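Local atomic coordinates of flagellar basal body protein (Helicobacter pylori, PDB entry 5NPY), a protein that probably builds the flagellar hook, the curved extracellular joint through which the rotary motor at the cell envelope turns the flagellar filament. Residues N104-N110 with N172-P176; T191-I195 with A469-G473; L373-Y377 with L444-L448. One frame throughout, in Å; residues are numbered along the deposited sequence.

Contact 1. Residues N104-N110 with N172-P176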
loop_
_atom_site.group_PDB
_atom_site.type_symbol
_atom_site.label_atom_id
_atom_site.label_comp_id
_atom_site.label_asym_id
_atom_site.label_seq_id
_atom_site.Cartn_x
_atom_site.Cartn_y
_atom_site.Cartn_z
ATOM N N ASN A 104 -36.737 -17.603 -0.160
ATOM C CA ASN A 104 -36.089 -18.088 1.063
ATOM C C ASN A 104 -35.844 -19.589 0.944
ATOM O O ASN A 104 -35.545 -20.263 1.935
ATOM C CB ASN A 104 -36.807 -17.674 2.373
ATOM C CG ASN A 104 -38.115 -18.448 2.664
ATOM O OD1 ASN A 104 -38.209 -19.668 2.509
ATOM N ND2 ASN A 104 -39.133 -17.708 3.095
ATOM N N GLY A 105 -35.968 -20.129 -0.275
ATOM C CA GLY A 105 -35.693 -21.531 -0.507
ATOM C C GLY A 105 -34.224 -21.853 -0.738
ATOM O O GLY A 105 -33.391 -20.969 -0.898
ATOM N N GLU A 106 -33.865 -23.122 -0.766
ATOM C CA GLU A 106 -32.501 -23.569 -1.022
ATOM C C GLU A 106 -32.352 -25.007 -1.551
ATOM O O GLU A 106 -33.116 -25.855 -1.249
ATOM C CB GLU A 106 -31.611 -23.349 0.200
ATOM C CG GLU A 106 -31.802 -24.341 1.327
ATOM C CD GLU A 106 -30.865 -24.111 2.491
ATOM O OE1 GLU A 106 -30.806 -22.992 3.002
ATOM O OE2 GLU A 106 -30.196 -25.062 2.891
ATOM N N MET A 107 -31.322 -25.274 -2.325
ATOM C CA MET A 107 -31.096 -26.602 -2.862
ATOM C C MET A 107 -29.606 -26.868 -2.798
ATOM O O MET A 107 -28.814 -26.033 -3.174
ATOM C CB MET A 107 -31.602 -26.686 -4.307
ATOM C CG MET A 107 -31.588 -28.067 -4.950
ATOM S SD MET A 107 -32.050 -28.148 -6.705
ATOM C CE MET A 107 -32.028 -26.450 -7.143
ATOM N N THR A 108 -29.234 -28.031 -2.315
ATOM C CA THR A 108 -27.863 -28.383 -2.176
ATOM C C THR A 108 -27.608 -29.535 -3.079
ATOM O O THR A 108 -28.362 -30.456 -3.093
ATOM C CB THR A 108 -27.559 -28.803 -0.748
ATOM O OG1 THR A 108 -27.805 -27.721 0.130
ATOM C CG2 THR A 108 -26.147 -29.201 -0.603
ATOM N N ILE A 109 -26.537 -29.481 -3.838
ATOM C CA ILE A 109 -26.225 -30.529 -4.767
ATOM C C ILE A 109 -24.945 -31.222 -4.396
ATOM O O ILE A 109 -23.911 -30.631 -4.413
ATOM C CB ILE A 109 -26.022 -29.978 -6.183
ATOM C CG1 ILE A 109 -26.994 -28.871 -6.521
ATOM C CG2 ILE A 109 -26.123 -31.075 -7.195
ATOM C CD1 ILE A 109 -28.398 -29.325 -6.722
ATOM N N ASN A 110 -25.016 -32.503 -4.117
ATOM C CA ASN A 110 -23.841 -33.251 -3.758
ATOM C C ASN A 110 -23.511 -34.254 -4.831
ATOM O O ASN A 110 -24.277 -34.463 -5.724
ATOM C CB ASN A 110 -24.070 -33.941 -2.439
ATOM C CG ASN A 110 -24.197 -32.971 -1.305
ATOM O OD1 ASN A 110 -25.262 -32.738 -0.797
ATOM N ND2 ASN A 110 -23.092 -32.407 -0.908
ATOM N N ASN A 172 -22.121 -25.387 -3.492
ATOM C CA ASN A 172 -23.103 -26.358 -3.957
ATOM C C ASN A 172 -24.508 -26.109 -3.420
ATOM O O ASN A 172 -25.371 -26.979 -3.568
ATOM C CB ASN A 172 -22.673 -27.780 -3.578
ATOM C CG ASN A 172 -22.899 -28.083 -2.102
ATOM O OD1 ASN A 172 -22.928 -27.182 -1.255
ATOM N ND2 ASN A 172 -23.062 -29.365 -1.787
ATOM N N THR A 173 -24.764 -24.971 -2.791
ATOM C CA THR A 173 -26.086 -24.663 -2.255
ATOM C C THR A 173 -26.667 -23.470 -3.002
ATOM O O THR A 173 -26.113 -22.367 -2.942
ATOM C CB THR A 173 -26.021 -24.387 -0.756
ATOM O OG1 THR A 173 -25.694 -25.603 -0.069
ATOM C CG2 THR A 173 -27.355 -23.849 -0.251
ATOM N N LEU A 174 -27.784 -23.697 -3.690
ATOM C CA LEU A 174 -28.427 -22.696 -4.530
ATOM C C LEU A 174 -29.654 -22.135 -3.828
ATOM O O LEU A 174 -30.372 -22.867 -3.142
ATOM C CB LEU A 174 -28.831 -23.307 -5.874
ATOM C CG LEU A 174 -27.725 -24.125 -6.540
ATOM C CD1 LEU A 174 -28.221 -24.768 -7.844
ATOM C CD2 LEU A 174 -26.472 -23.263 -6.779
ATOM N N SER A 175 -29.902 -20.843 -4.019
ATOM C CA SER A 175 -31.049 -20.183 -3.410
ATOM C C SER A 175 -31.520 -19.084 -4.353
ATOM O O SER A 175 -30.873 -18.810 -5.372
ATOM C CB SER A 175 -30.692 -19.625 -2.021
ATOM O OG SER A 175 -29.902 -18.453 -2.097
ATOM N N PRO A 176 -32.666 -18.454 -4.063
ATOM C CA PRO A 176 -33.124 -17.351 -4.913
ATOM C C PRO A 176 -32.161 -16.178 -4.884
ATOM O O PRO A 176 -31.657 -15.793 -3.826
ATOM C CB PRO A 176 -34.474 -16.974 -4.299
ATOM C CG PRO A 176 -34.953 -18.224 -3.709
ATOM C CD PRO A 176 -33.727 -18.861 -3.125
#
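Strands 107-109 and 173-176 pair as antiparallel neighbours in a mixed beta sheet, and both segments fall in the sequence range assigned to the FlgE/F/G D1 domain; their axes run at 156° and approach to 4.5 Å. Met107 and Leu174 form a hydrogen-bonded pair, with Met107 N to Leu174 O at 2.7 Å and Leu174 N to Met107 O at 2.6 Å. Next comes the non-hydrogen-bonded pair Thr108-Thr173, whose CA atoms are 4.1 Å apart. Both threonines adopt the m rotamer, which puts their hydroxyls face to face: Thr108 OG1 and Thr173 OG1 are hydrogen-bonded at 3.0 Å, on the more open face of the sheet. On the other face, Met107 is extended through t chi1 and t chi2, with chi3 nearly eclipsed at 12°, which brings its CE to 4.2 Å from CD1 of Leu174, itself an mt rotamer. Ile109 CG1 comes within 4.5 Å of the same Leu174 CD1. Leu508 touches both Met107 and Ile109, and Trp546 packs on Leu174, which continues this apolar layer. At the far end Pro176 fits against Gly105, its CD 3.1 Å from Gly105 O. Beyond the last bridge, Asn172 closes the ladder twice. Its O accepts from Ile109 N at 2.8 Å, while its p chi1 turns the amide toward the partner strand, so that Asn172 ND2 donates to Ile109 O at 3.0 Å.

Contact 2. Residues T191-I195 with A469-G473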
loop_
_atom_site.group_PDB
_atom_site.type_symbol
_atom_site.label_atom_id
_atom_site.label_comp_id
_atom_site.label_asym_id
_atom_site.label_seq_id
_atom_site.Cartn_x
_atom_site.Cartn_y
_atom_site.Cartn_z
ATOM N N THR A 191 -8.807 0.839 8.250
ATOM C CA THR A 191 -8.127 0.467 9.482
ATOM C C THR A 191 -6.783 -0.202 9.250
ATOM O O THR A 191 -6.140 -0.612 10.223
ATOM C CB THR A 191 -9.002 -0.467 10.319
ATOM O OG1 THR A 191 -9.179 -1.705 9.617
ATOM C CG2 THR A 191 -10.361 0.191 10.593
ATOM N N LYS A 192 -6.327 -0.300 8.005
ATOM C CA LYS A 192 -5.152 -1.110 7.704
ATOM C C LYS A 192 -4.559 -0.619 6.396
ATOM O O LYS A 192 -5.201 -0.733 5.355
ATOM C CB LYS A 192 -5.542 -2.595 7.617
ATOM C CG LYS A 192 -4.376 -3.563 7.494
ATOM C CD LYS A 192 -4.853 -5.022 7.425
ATOM C CE LYS A 192 -5.251 -5.442 6.014
ATOM N NZ LYS A 192 -5.844 -6.812 6.017
ATOM N N VAL A 193 -3.337 -0.097 6.434
ATOM C CA VAL A 193 -2.680 0.420 5.235
ATOM C C VAL A 193 -1.271 -0.158 5.150
ATOM O O VAL A 193 -0.483 -0.033 6.101
ATOM C CB VAL A 193 -2.642 1.955 5.235
ATOM C CG1 VAL A 193 -1.894 2.489 4.008
ATOM C CG2 VAL A 193 -4.068 2.517 5.328
ATOM N N GLY A 194 -0.962 -0.797 4.025
ATOM C CA GLY A 194 0.374 -1.297 3.729
ATOM C C GLY A 194 0.889 -0.769 2.395
ATOM O O GLY A 194 0.277 -1.003 1.347
ATOM N N ILE A 195 1.990 -0.032 2.403
ATOM C CA ILE A 195 2.508 0.550 1.165
ATOM C C ILE A 195 3.814 -0.138 0.786
ATOM O O ILE A 195 4.597 -0.576 1.638
ATOM C CB ILE A 195 2.721 2.081 1.232
ATOM C CG1 ILE A 195 3.760 2.442 2.294
ATOM C CG2 ILE A 195 1.382 2.798 1.422
ATOM C CD1 ILE A 195 4.199 3.898 2.278
ATOM N N ALA A 469 -0.339 0.874 -2.826
ATOM C CA ALA A 469 -0.976 1.106 -1.530
ATOM C C ALA A 469 -2.156 0.154 -1.387
ATOM O O ALA A 469 -3.114 0.222 -2.161
ATOM C CB ALA A 469 -1.438 2.558 -1.368
ATOM N N SER A 470 -2.063 -0.744 -0.420
ATOM C CA SER A 470 -3.098 -1.707 -0.090
ATOM C C SER A 470 -3.784 -1.266 1.202
ATOM O O SER A 470 -3.136 -0.772 2.130
ATOM C CB SER A 470 -2.506 -3.116 0.067
ATOM O OG SER A 470 -1.853 -3.555 -1.122
ATOM N N GLN A 471 -5.094 -1.452 1.259
ATOM C CA GLN A 471 -5.865 -0.783 2.290
ATOM C C GLN A 471 -7.310 -1.254 2.217
ATOM O O GLN A 471 -7.843 -1.477 1.129
ATOM C CB GLN A 471 -5.797 0.727 2.111
ATOM C CG GLN A 471 -6.682 1.459 3.004
ATOM C CD GLN A 471 -7.122 2.732 2.430
ATOM O OE1 GLN A 471 -7.843 3.442 2.989
ATOM N NE2 GLN A 471 -6.705 3.043 1.302
ATOM N N ASP A 472 -7.943 -1.380 3.376
ATOM C CA ASP A 472 -9.273 -1.945 3.410
ATOM C C ASP A 472 -10.368 -0.899 3.295
ATOM O O ASP A 472 -11.535 -1.272 3.160
ATOM C CB ASP A 472 -9.448 -2.782 4.699
ATOM C CG ASP A 472 -9.227 -1.971 5.973
ATOM O OD1 ASP A 472 -9.686 -2.423 7.043
ATOM O OD2 ASP A 472 -8.595 -0.897 5.914
ATOM N N GLY A 473 -10.040 0.389 3.338
ATOM C CA GLY A 473 -11.078 1.413 3.304
ATOM C C GLY A 473 -11.594 1.641 1.892
ATOM O O GLY A 473 -10.876 1.455 0.915
#
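Val193 lies beside the aliphatic part of Gln471, its CG2 3.7 Å from Gln471 CG, and two residues on, Ile195 CG2 meets Ala469 CB at 4.0 Å. Both pairs are antiparallel and non-hydrogen-bonded, with CA-CA distances of 4.5 and 4.4 Å, and their side chains share one face of the sheet. That face is directed at strand 346-364, where Val361 touches both Ile195 and Ala469. The amide of Gln471 also finds its partners beyond the two segments: OE1 bonds Ser190 and NE2 bonds the carbonyl of Asp362. Between the two pairs, Gly194 and Ser470 form the hydrogen-bonded pair, with Gly194 N to Ser470 O and Ser470 N to Gly194 O both 2.9 Å and nearly straight (166° and 171° at the hydrogen). Strand 465-471 is thereby joined as an outermost strand to a four-stranded mixed sheet, antiparallel to strand 192-198 (163° between axes), while strand 442-447 runs parallel along the other side of 192-198. Ser470, on the reverse face, bonds the backbone of Glu452 through OG. Past Gln471 the ladder weakens: Asp472 N reaches Lys192 O at 3.4 Å, a weak bond. The Asp472 side chain takes over, its CB directed at the opposing segment with chi1 in the p well. Asp472 OD2 accepts from Thr191 N at 2.9 Å and weakly from Lys192 N at 3.1 Å, and Asp472 OD1 receives the hydroxyl proton of Thr191 OG1 at 2.7 Å.

Contact 3. Residues L373-Y377 with L444-L448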
loop_
_atom_site.group_PDB
_atom_site.type_symbol
_atom_site.label_atom_id
_atom_site.label_comp_id
_atom_site.label_asym_id
_atom_site.label_seq_id
_atom_site.Cartn_x
_atom_site.Cartn_y
_atom_site.Cartn_z
ATOM N N LEU A 373 -3.150 10.030 4.025
ATOM C CA LEU A 373 -2.130 9.448 4.904
ATOM C C LEU A 373 -0.761 9.800 4.316
ATOM O O LEU A 373 -0.332 9.234 3.299
ATOM C CB LEU A 373 -2.354 7.945 5.061
ATOM C CG LEU A 373 -1.319 7.126 5.876
ATOM C CD1 LEU A 373 -0.838 7.897 7.051
ATOM C CD2 LEU A 373 -1.855 5.811 6.374
ATOM N N GLN A 374 -0.077 10.766 4.934
ATOM C CA GLN A 374 1.166 11.282 4.382
ATOM C C GLN A 374 2.362 10.769 5.171
ATOM O O GLN A 374 2.272 10.477 6.370
ATOM C CB GLN A 374 1.172 12.804 4.340
ATOM C CG GLN A 374 0.109 13.343 3.377
ATOM C CD GLN A 374 0.211 14.823 3.094
ATOM O OE1 GLN A 374 1.077 15.519 3.620
ATOM N NE2 GLN A 374 -0.688 15.315 2.251
ATOM N N SER A 375 3.473 10.609 4.453
ATOM C CA SER A 375 4.740 10.165 5.015
ATOM C C SER A 375 5.840 10.979 4.383
ATOM O O SER A 375 5.875 11.112 3.160
ATOM C CB SER A 375 5.024 8.686 4.749
ATOM O OG SER A 375 4.262 7.860 5.587
ATOM N N GLU A 376 6.744 11.484 5.211
ATOM C CA GLU A 376 7.964 12.123 4.758
ATOM C C GLU A 376 9.167 11.352 5.294
ATOM O O GLU A 376 9.185 10.948 6.460
ATOM C CB GLU A 376 8.003 13.552 5.232
ATOM C CG GLU A 376 6.714 14.324 5.007
ATOM C CD GLU A 376 6.923 15.778 5.360
ATOM O OE1 GLU A 376 6.379 16.243 6.376
ATOM O OE2 GLU A 376 7.721 16.434 4.659
ATOM N N TYR A 377 10.178 11.178 4.446
ATOM C CA TYR A 377 11.310 10.285 4.691
ATOM C C TYR A 377 12.603 11.091 4.675
ATOM O O TYR A 377 12.841 11.887 3.751
ATOM C CB TYR A 377 11.373 9.173 3.618
ATOM C CG TYR A 377 10.068 8.393 3.387
ATOM C CD1 TYR A 377 9.962 7.044 3.747
ATOM C CD2 TYR A 377 8.949 9.004 2.791
ATOM C CE1 TYR A 377 8.769 6.319 3.542
ATOM C CE2 TYR A 377 7.778 8.290 2.567
ATOM C CZ TYR A 377 7.685 6.943 2.957
ATOM O OH TYR A 377 6.512 6.222 2.758
ATOM N N LEU A 444 -5.684 2.922 13.199
ATOM C CA LEU A 444 -5.256 2.452 11.887
ATOM C C LEU A 444 -3.841 1.887 11.986
ATOM O O LEU A 444 -2.914 2.611 12.360
ATOM C CB LEU A 444 -5.322 3.592 10.877
ATOM C CG LEU A 444 -5.024 3.326 9.396
ATOM C CD1 LEU A 444 -5.484 4.525 8.618
ATOM C CD2 LEU A 444 -3.537 3.087 9.142
ATOM N N THR A 445 -3.672 0.615 11.588
ATOM C CA THR A 445 -2.358 -0.042 11.535
ATOM C C THR A 445 -1.678 0.302 10.211
ATOM O O THR A 445 -2.189 -0.058 9.146
ATOM C CB THR A 445 -2.493 -1.568 11.648
ATOM O OG1 THR A 445 -3.320 -1.915 12.760
ATOM C CG2 THR A 445 -1.093 -2.259 11.774
ATOM N N TYR A 446 -0.520 0.967 10.271
ATOM C CA TYR A 446 0.188 1.441 9.079
ATOM C C TYR A 446 1.520 0.707 8.957
ATOM O O TYR A 446 2.321 0.722 9.899
ATOM C CB TYR A 446 0.417 2.950 9.163
ATOM C CG TYR A 446 1.031 3.638 7.945
ATOM C CD1 TYR A 446 1.716 4.821 8.092
ATOM C CD2 TYR A 446 0.848 3.164 6.654
ATOM C CE1 TYR A 446 2.262 5.476 7.024
ATOM C CE2 TYR A 446 1.389 3.833 5.573
ATOM C CZ TYR A 446 2.093 4.990 5.768
ATOM O OH TYR A 446 2.652 5.686 4.724
ATOM N N SER A 447 1.746 0.056 7.813
ATOM C CA SER A 447 2.978 -0.696 7.548
ATOM C C SER A 447 3.689 -0.120 6.328
ATOM O O SER A 447 3.098 -0.005 5.239
ATOM C CB SER A 447 2.712 -2.194 7.313
ATOM O OG SER A 447 2.117 -2.819 8.449
ATOM N N LEU A 448 4.952 0.241 6.515
ATOM C CA LEU A 448 5.736 0.893 5.477
ATOM C C LEU A 448 6.452 -0.085 4.550
ATOM O O LEU A 448 7.145 0.361 3.638
ATOM C CB LEU A 448 6.767 1.813 6.122
ATOM C CG LEU A 448 6.125 2.976 6.887
ATOM C CD1 LEU A 448 7.174 3.704 7.684
ATOM C CD2 LEU A 448 5.375 3.958 5.942
HETATM O O HOH W 1 1.969 7.696 2.635
#
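Two beta sheets pack face to face here, as in a beta sandwich: strands 373-377 and 444-447 have axes 10.8 Å apart, crossing at -37°, too far for backbone pairing, so side chains and one water fill the gap. Leu373 points inward and sets CD2 over one face of the Tyr446 ring, 3.8 Å from its centroid and only 8° off the normal, a clear CH-pi contact. The same Leu373 CD2 lies 4.2 Å from Leu444 CD2. Two residues on, Ser375 again points toward the opposite sheet. Its OG approaches Tyr446 at the ring edge and is hydrogen-bonded to Tyr446 OH at 2.8 Å; Ser402, on the adjacent strand 396-406, is a further partner of this serine hydroxyl. Tyr377 also points inward: its OH is 4.1 Å from Leu448 CD2, though its hydrogen bond goes to Thr359 in its own sheet. All six touching residues are buried, so the Tyr446 phenol brings a polar group into an interior that also holds Leu373, Leu444, Leu448 and Leu437. A water adds a second partner beside Ser375: it donates to Leu373 O at 2.8 Å and is hydrogen-bonded to Tyr446 OH at 3.0 Å.

How the contacts relate
Contacts 2 and 3 belong to one structural unit, their centres 10 Å apart, whereas contact 1 lies about 35 Å from contact 2 and 45 Å from contact 3, centre to centre, in a different sheet. Along the chain contact 1 is complete before Thr191; segment 191-195 then opens contact 2, both segments of contact 3 follow, and 469-473 closes it. Strand 192-198 joins the two: Val193 N and O lie 2.9 Å from Thr445 O and 2.8 Å from Ser447 N, while Ile195 CD1 reaches Tyr377 OH at 3.3 Å. Contact 2 is thus an edge-strand pairing within one sheet, while contact 3 packs that sheet against another, consistent with an elongated, multidomain hook subunit.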